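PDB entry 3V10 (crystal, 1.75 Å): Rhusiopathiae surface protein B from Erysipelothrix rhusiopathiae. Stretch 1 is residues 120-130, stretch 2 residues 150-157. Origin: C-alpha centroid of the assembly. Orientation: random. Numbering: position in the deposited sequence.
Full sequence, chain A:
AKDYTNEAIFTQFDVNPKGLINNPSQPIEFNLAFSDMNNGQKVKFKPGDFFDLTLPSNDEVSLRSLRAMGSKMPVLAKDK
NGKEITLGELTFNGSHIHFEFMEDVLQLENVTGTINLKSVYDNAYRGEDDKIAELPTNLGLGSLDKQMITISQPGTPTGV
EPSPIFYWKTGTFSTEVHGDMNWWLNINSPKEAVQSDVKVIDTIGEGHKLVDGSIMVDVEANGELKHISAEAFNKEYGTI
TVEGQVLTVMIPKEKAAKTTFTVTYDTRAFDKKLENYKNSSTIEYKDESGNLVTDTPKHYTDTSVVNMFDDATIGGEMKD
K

Stretch 1 (120-130) VYDNAYRGEDD
Stretch 2, residues 150-157: TISQPGTP

How do the two backbones run? Strands 120-123 and 150-153, both extended (Tyr121 phi/psi -120/148, Ile151 -119/129), point roughly the same way, their directions 41° apart and their axes 9.1 Å apart at closest, too far for backbone pairing; Tyr121 CA lies 9.1 Å from Ile151 CA. Beyond the strands the loops converge until Asp130 CA is 4.1 Å from Gly155 CA. Together they bury 555 Å².

What fills the gap between the strands? Tyr121 (chi1 p, chi2 -94°) and Ile151 (m, t) point toward each other, and Ile151 CG2 lies over one ring face, 3.5 Å from Tyr121 CE2, as a CH-pi contact. Water 1 sits 2.7 Å from Tyr121 OH and donates to Ser152 O at 2.7 Å, satisfying that carbonyl.

How is Asn123 satisfied? Its t rotamer (chi2 40°) presents OD1 to two donors: Gln153 NE2 (Gln153 m, t, chi3 -78°) at 3.0 Å and nearly straight, 171°, and Tyr125 N, also at 3.0 Å. Asn123 ND2 donates to water 2 at 2.8 Å, which also lies 2.7 Å from Pro154 O and 3.0 Å from Tyr125 O. Asn123 O accepts from Arg126 NH1 at 2.9 Å, and the same NH1 reaches Tyr125 O at 2.6 Å.

What locks the loops? Gly155 (phi/psi -79/164) donates from N to Asp130 OD1 at 2.7 Å, with Asp130 in rotamer m; Thr156 N donates to Gly127 O at 2.9 Å. Gly155 CA also makes CA-H...O contacts of 3.1 Å to both Gly127 O and Glu128 O. An ideal CB there would lie 1.9 Å from Glu128 O, so this approach requires glycine's bare backbone. Tyr125 (t, chi2 65°) donates from OH to Asp129 O at 2.6 Å. Water 3 links Gly127 O and Pro154 O, each 2.7 Å away, with Thr156 OG1 at 2.9 Å.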

# COMPACT_ATOMS: atom_id res chain seq x y z
N VAL A 120 3.60 -4.01 -5.46
CA VAL A 120 3.19 -4.85 -4.34
C VAL A 120 3.65 -6.26 -4.66
O VAL A 120 3.74 -6.63 -5.84
CB VAL A 120 1.65 -4.83 -4.15
CG1 VAL A 120 0.96 -5.21 -5.46
CG2 VAL A 120 1.24 -5.79 -3.05
N TYR A 121 3.98 -7.05 -3.65
CA TYR A 121 4.42 -8.41 -3.91
C TYR A 121 3.55 -9.46 -3.26
O TYR A 121 2.97 -9.25 -2.20
CB TYR A 121 5.88 -8.63 -3.48
CG TYR A 121 6.14 -8.64 -1.99
CD1 TYR A 121 6.52 -7.48 -1.32
CD2 TYR A 121 6.04 -9.83 -1.26
CE1 TYR A 121 6.80 -7.50 0.04
CE2 TYR A 121 6.32 -9.85 0.11
CZ TYR A 121 6.70 -8.68 0.75
OH TYR A 121 7.03 -8.69 2.09
N ASP A 122 3.45 -10.60 -3.95
CA ASP A 122 2.70 -11.74 -3.47
C ASP A 122 3.77 -12.75 -3.10
O ASP A 122 4.84 -12.77 -3.70
CB ASP A 122 1.80 -12.33 -4.56
CG ASP A 122 0.65 -11.42 -4.93
OD1 ASP A 122 -0.02 -10.89 -4.01
OD2 ASP A 122 0.40 -11.24 -6.14
N ASN A 123 3.50 -13.59 -2.11
CA ASN A 123 4.45 -14.60 -1.68
C ASN A 123 3.68 -15.88 -1.41
O ASN A 123 2.87 -15.94 -0.49
CB ASN A 123 5.19 -14.12 -0.43
CG ASN A 123 5.81 -15.25 0.37
OD1 ASN A 123 6.36 -16.21 -0.19
ND2 ASN A 123 5.75 -15.14 1.69
N ALA A 124 3.93 -16.90 -2.23
CA ALA A 124 3.24 -18.18 -2.12
C ALA A 124 3.84 -19.17 -1.13
O ALA A 124 3.22 -20.20 -0.83
CB ALA A 124 3.16 -18.83 -3.50
N TYR A 125 5.02 -18.87 -0.61
CA TYR A 125 5.69 -19.75 0.34
C TYR A 125 4.87 -19.98 1.60
O TYR A 125 4.34 -19.04 2.19
CB TYR A 125 7.05 -19.17 0.73
CG TYR A 125 7.85 -20.04 1.68
CD1 TYR A 125 8.32 -21.29 1.28
CD2 TYR A 125 8.16 -19.59 2.96
CE1 TYR A 125 9.08 -22.08 2.14
CE2 TYR A 125 8.93 -20.37 3.83
CZ TYR A 125 9.39 -21.62 3.41
OH TYR A 125 10.16 -22.39 4.25
N ARG A 126 4.78 -21.24 2.03
CA ARG A 126 4.03 -21.58 3.23
C ARG A 126 4.82 -22.55 4.11
O ARG A 126 4.27 -23.13 5.06
CB ARG A 126 2.68 -22.20 2.85
CG ARG A 126 1.76 -21.27 2.08
CD ARG A 126 1.21 -20.16 2.97
NE ARG A 126 0.34 -19.24 2.23
CZ ARG A 126 0.78 -18.34 1.35
NH1 ARG A 126 2.07 -18.22 1.10
NH2 ARG A 126 -0.09 -17.56 0.72
N GLY A 127 6.10 -22.73 3.78
CA GLY A 127 6.94 -23.63 4.54
C GLY A 127 7.18 -23.24 5.99
O GLY A 127 6.98 -22.09 6.38
N GLU A 128 7.63 -24.20 6.79
CA GLU A 128 7.90 -23.97 8.21
C GLU A 128 9.08 -23.02 8.47
O GLU A 128 8.96 -22.10 9.27
CB GLU A 128 8.17 -25.31 8.92
CG GLU A 128 6.96 -26.23 9.00
CD GLU A 128 6.40 -26.58 7.64
OE1 GLU A 128 7.18 -27.03 6.77
OE2 GLU A 128 5.18 -26.42 7.44
N ASP A 129 10.19 -23.25 7.80
CA ASP A 129 11.38 -22.43 7.99
C ASP A 129 11.26 -21.04 7.38
O ASP A 129 10.61 -20.86 6.35
CB ASP A 129 12.62 -23.12 7.41
CG ASP A 129 12.83 -24.52 7.96
OD1 ASP A 129 12.63 -24.73 9.17
OD2 ASP A 129 13.20 -25.42 7.17
N ASP A 130 11.88 -20.04 8.01
CA ASP A 130 11.85 -18.69 7.47
C ASP A 130 12.71 -18.72 6.22
O ASP A 130 13.74 -19.40 6.18
CB ASP A 130 12.41 -17.68 8.47
CG ASP A 130 11.51 -17.47 9.66
OD1 ASP A 130 10.30 -17.79 9.55
OD2 ASP A 130 12.00 -16.98 10.69
N THR A 150 15.72 -7.79 -1.40
CA THR A 150 15.63 -8.95 -0.51
C THR A 150 14.27 -8.92 0.17
O THR A 150 13.91 -7.94 0.82
CB THR A 150 16.74 -8.92 0.57
OG1 THR A 150 16.58 -7.75 1.39
CG2 THR A 150 18.11 -8.88 -0.09
N ILE A 151 13.51 -10.00 -0.01
CA ILE A 151 12.17 -10.10 0.56
C ILE A 151 12.07 -11.26 1.53
O ILE A 151 12.42 -12.39 1.21
CB ILE A 151 11.11 -10.29 -0.54
CG1 ILE A 151 11.06 -9.06 -1.45
CG2 ILE A 151 9.74 -10.55 0.09
CD1 ILE A 151 10.17 -9.23 -2.66
N SER A 152 11.57 -10.97 2.73
CA SER A 152 11.42 -12.00 3.74
C SER A 152 10.19 -12.86 3.50
O SER A 152 9.09 -12.34 3.29
CB SER A 152 11.31 -11.37 5.13
OG SER A 152 10.92 -12.34 6.08
N GLN A 153 10.39 -14.17 3.52
CA GLN A 153 9.31 -15.12 3.36
C GLN A 153 9.22 -15.83 4.70
O GLN A 153 9.88 -16.84 4.92
CB GLN A 153 9.64 -16.13 2.26
CG GLN A 153 9.64 -15.54 0.87
CD GLN A 153 10.08 -16.55 -0.17
OE1 GLN A 153 11.27 -16.82 -0.32
NE2 GLN A 153 9.12 -17.13 -0.89
N PRO A 154 8.40 -15.29 5.61
CA PRO A 154 8.23 -15.87 6.94
C PRO A 154 7.72 -17.31 6.94
O PRO A 154 6.86 -17.68 6.15
CB PRO A 154 7.25 -14.91 7.61
CG PRO A 154 6.39 -14.47 6.46
CD PRO A 154 7.43 -14.20 5.39
N GLY A 155 8.27 -18.11 7.84
CA GLY A 155 7.85 -19.50 7.94
C GLY A 155 6.54 -19.55 8.70
O GLY A 155 6.16 -18.58 9.35
N THR A 156 5.85 -20.68 8.61
CA THR A 156 4.58 -20.87 9.30
C THR A 156 4.78 -21.90 10.42
O THR A 156 5.04 -23.07 10.15
CB THR A 156 3.50 -21.38 8.33
OG1 THR A 156 3.32 -20.43 7.27
CG2 THR A 156 2.18 -21.59 9.07
N PRO A 157 4.66 -21.46 11.68
CA PRO A 157 4.82 -22.36 12.83
C PRO A 157 3.90 -23.57 12.78
O PRO A 157 2.89 -23.57 12.07
CB PRO A 157 4.52 -21.45 14.02
CG PRO A 157 5.01 -20.12 13.54
CD PRO A 157 4.47 -20.07 12.13
O HOH W 1 6.75 -11.02 3.35
O HOH W 2 6.05 -17.09 3.64
O HOH W 3 5.53 -19.97 5.49